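Local coordinates for HIGH affinity ribose transport protein RBSD (Bacillus subtilis, PDB 1OGF) that probably catalyses the interconversion of the beta-pyranose and beta-furanose forms of D-ribose, working as a homodecamer built from two pentamers, at residues G30-D35 / E100-T105. Numbering follows the deposited sequence.
Sequences GLPVPD and EFKLLT
Pro-32 faces Lys-102 and Pro-34 faces Thr-105 where the extended loop 30-35, which follows strand 23-27, runs past residues 100-105, mostly helix 98-104; the closest CA atoms, those of Pro-34 and Thr-105, are 7.1 Å apart. Leu-31 reaches across with both methyls: CD2 comes up to the rim of the Phe-101 ring, 4.2 Å from its CE2 and not over its face, while CD1 lies beside CG of Lys-102. CD of Lys-102 lies 3.7 Å from CG of Pro-32, the two side chains crossing at about a right angle. Further along, CG of Pro-34 rests 3.3 Å from Thr-105 OG1. With chi1 at 61°, that hydroxyl sits between backbone N and carbonyl carbon. A water completes the join, donating to Pro-32 O (2.6 Å) and to Thr-105 OG1 (3.0 Å). Leu-31 and Phe-101 also touch Asn-122, a substrate-binding residue, and the Leu-31 side chain comes within about 3 Å (nearest atoms) of a glycerol, probably from the crystallisation liquor. No direct hydrogen bond joins the segments: carbon packing of Leu-31 and Pro-32, the Pro-34 ring against a hydroxyl and one bridging water hold them together, an arrangement consistent with Leu-31 helping to line the ribose pocket.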
ATOM      1  N   GLY A  30      13.006  20.415 -18.438  1.00 19.30           N
ATOM      2  CA  GLY A  30      12.925  19.321 -19.396  1.00 18.64           C
ATOM      3  C   GLY A  30      13.673  18.043 -19.056  1.00 17.60           C
ATOM      4  O   GLY A  30      13.567  17.064 -19.782  1.00 17.91           O
ATOM      5  N   LEU A  31      14.434  18.029 -17.967  1.00 15.88           N
ATOM      6  CA  LEU A  31      15.165  16.817 -17.620  1.00 18.88           C
ATOM      7  C   LEU A  31      14.191  15.692 -17.268  1.00 20.05           C
ATOM      8  O   LEU A  31      13.253  15.891 -16.495  1.00 19.26           O
ATOM      9  CB  LEU A  31      16.095  17.062 -16.434  1.00 17.53           C
ATOM     10  CG  LEU A  31      17.026  15.909 -16.059  1.00 21.24           C
ATOM     11  CD1 LEU A  31      18.068  15.736 -17.150  1.00 20.52           C
ATOM     12  CD2 LEU A  31      17.716  16.195 -14.719  1.00 21.63           C
ATOM     13  N   PRO A  32      14.381  14.505 -17.869  1.00 19.20           N
ATOM     14  CA  PRO A  32      13.501  13.372 -17.578  1.00 19.46           C
ATOM     15  C   PRO A  32      13.874  12.831 -16.197  1.00 19.42           C
ATOM     16  O   PRO A  32      15.055  12.798 -15.838  1.00 19.86           O
ATOM     17  CB  PRO A  32      13.837  12.384 -18.695  1.00 17.97           C
ATOM     18  CG  PRO A  32      15.288  12.659 -18.957  1.00 15.48           C
ATOM     19  CD  PRO A  32      15.329  14.172 -18.947  1.00 17.28           C
ATOM     20  N   VAL A  33      12.877  12.429 -15.417  1.00 20.48           N
ATOM     21  CA  VAL A  33      13.143  11.881 -14.087  1.00 20.83           C
ATOM     22  C   VAL A  33      13.027  10.362 -14.164  1.00 21.28           C
ATOM     23  O   VAL A  33      11.984   9.836 -14.568  1.00 22.91           O
ATOM     24  CB  VAL A  33      12.136  12.405 -13.045  1.00 18.57           C
ATOM     25  CG1 VAL A  33      12.364  11.706 -11.698  1.00 20.04           C
ATOM     26  CG2 VAL A  33      12.299  13.897 -12.887  1.00 21.24           C
ATOM     27  N   PRO A  34      14.092   9.639 -13.787  1.00 20.08           N
ATOM     28  CA  PRO A  34      14.078   8.174 -13.829  1.00 20.40           C
ATOM     29  C   PRO A  34      12.974   7.605 -12.948  1.00 21.76           C
ATOM     30  O   PRO A  34      12.571   8.235 -11.964  1.00 20.15           O
ATOM     31  CB  PRO A  34      15.465   7.802 -13.320  1.00 21.41           C
ATOM     32  CG  PRO A  34      16.291   9.011 -13.678  1.00 20.33           C
ATOM     33  CD  PRO A  34      15.386  10.133 -13.294  1.00 18.18           C
ATOM     34  N   ASP A  35      12.489   6.417 -13.303  1.00 23.11           N
ATOM     35  CA  ASP A  35      11.434   5.769 -12.533  1.00 26.04           C
ATOM     36  C   ASP A  35      11.927   5.431 -11.131  1.00 22.82           C
ATOM     37  O   ASP A  35      13.039   4.944 -10.961  1.00 20.51           O
ATOM     38  CB  ASP A  35      10.956   4.488 -13.229  1.00 30.36           C
ATOM     39  CG  ASP A  35      10.145   4.767 -14.477  1.00 36.60           C
ATOM     40  OD1 ASP A  35       9.415   5.788 -14.511  1.00 40.79           O
ATOM     41  OD2 ASP A  35      10.222   3.953 -15.418  1.00 41.02           O
ATOM     42  N   GLU A 100      25.743  10.254 -19.738  1.00 29.74           N
ATOM     43  CA  GLU A 100      26.298   9.696 -18.510  1.00 29.96           C
ATOM     44  C   GLU A 100      25.583  10.352 -17.333  1.00 28.60           C
ATOM     45  O   GLU A 100      25.223   9.688 -16.365  1.00 27.03           O
ATOM     46  CB  GLU A 100      27.791   9.997 -18.392  1.00 33.36           C
ATOM     47  CG  GLU A 100      28.634   9.624 -19.589  1.00 39.40           C
ATOM     48  CD  GLU A 100      30.056  10.138 -19.450  1.00 42.14           C
ATOM     49  OE1 GLU A 100      30.768   9.658 -18.544  1.00 44.28           O
ATOM     50  OE2 GLU A 100      30.460  11.028 -20.235  1.00 43.44           O
ATOM     51  N   PHE A 101      25.396  11.668 -17.432  1.00 26.46           N
ATOM     52  CA  PHE A 101      24.738  12.446 -16.394  1.00 25.14           C
ATOM     53  C   PHE A 101      23.378  11.848 -16.055  1.00 24.58           C
ATOM     54  O   PHE A 101      23.096  11.558 -14.892  1.00 23.94           O
ATOM     55  CB  PHE A 101      24.554  13.900 -16.852  1.00 25.21           C
ATOM     56  CG  PHE A 101      23.877  14.782 -15.828  1.00 25.00           C
ATOM     57  CD1 PHE A 101      24.606  15.353 -14.786  1.00 25.10           C
ATOM     58  CD2 PHE A 101      22.501  15.015 -15.891  1.00 24.13           C
ATOM     59  CE1 PHE A 101      23.973  16.146 -13.815  1.00 23.62           C
ATOM     60  CE2 PHE A 101      21.859  15.802 -14.931  1.00 22.61           C
ATOM     61  CZ  PHE A 101      22.596  16.371 -13.889  1.00 23.76           C
ATOM     62  N   LYS A 102      22.535  11.671 -17.070  1.00 23.73           N
ATOM     63  CA  LYS A 102      21.206  11.115 -16.854  1.00 23.91           C
ATOM     64  C   LYS A 102      21.259   9.743 -16.192  1.00 24.38           C
ATOM     65  O   LYS A 102      20.451   9.447 -15.315  1.00 24.66           O
ATOM     66  CB  LYS A 102      20.431  11.045 -18.170  1.00 23.50           C
ATOM     67  CG  LYS A 102      20.028  12.419 -18.693  1.00 22.02           C
ATOM     68  CD  LYS A 102      18.891  12.349 -19.702  1.00 23.66           C
ATOM     69  CE  LYS A 102      19.278  11.613 -20.982  1.00 25.91           C
ATOM     70  NZ  LYS A 102      18.112  11.513 -21.922  1.00 28.17           N
ATOM     71  N   LEU A 103      22.220   8.918 -16.595  1.00 24.27           N
ATOM     72  CA  LEU A 103      22.364   7.593 -16.012  1.00 24.70           C
ATOM     73  C   LEU A 103      22.678   7.723 -14.524  1.00 26.14           C
ATOM     74  O   LEU A 103      22.308   6.862 -13.714  1.00 25.05           O
ATOM     75  CB  LEU A 103      23.486   6.816 -16.711  1.00 22.52           C
ATOM     76  CG  LEU A 103      23.234   6.304 -18.137  1.00 25.05           C
ATOM     77  CD1 LEU A 103      24.464   5.548 -18.625  1.00 23.63           C
ATOM     78  CD2 LEU A 103      22.020   5.385 -18.167  1.00 23.63           C
ATOM     79  N   LEU A 104      23.354   8.812 -14.173  1.00 26.02           N
ATOM     80  CA  LEU A 104      23.738   9.060 -12.790  1.00 26.58           C
ATOM     81  C   LEU A 104      22.555   9.473 -11.936  1.00 24.74           C
ATOM     82  O   LEU A 104      22.493   9.133 -10.760  1.00 23.77           O
ATOM     83  CB  LEU A 104      24.814  10.141 -12.725  1.00 28.15           C
ATOM     84  CG  LEU A 104      26.159   9.645 -12.202  1.00 31.32           C
ATOM     85  CD1 LEU A 104      27.227  10.697 -12.456  1.00 30.68           C
ATOM     86  CD2 LEU A 104      26.038   9.319 -10.708  1.00 31.13           C
ATOM     87  N   THR A 105      21.615  10.197 -12.531  1.00 23.58           N
ATOM     88  CA  THR A 105      20.444  10.648 -11.799  1.00 23.37           C
ATOM     89  C   THR A 105      19.595   9.498 -11.267  1.00 23.68           C
ATOM     90  O   THR A 105      18.732   9.709 -10.420  1.00 22.76           O
ATOM     91  CB  THR A 105      19.553  11.529 -12.666  1.00 22.07           C
ATOM     92  OG1 THR A 105      19.105  10.779 -13.799  1.00 22.45           O
ATOM     93  CG2 THR A 105      20.321  12.749 -13.137  1.00 24.23           C
TER
HETATM   94  O   HOH W   1      17.560  11.998 -16.047  1.00 20.25           O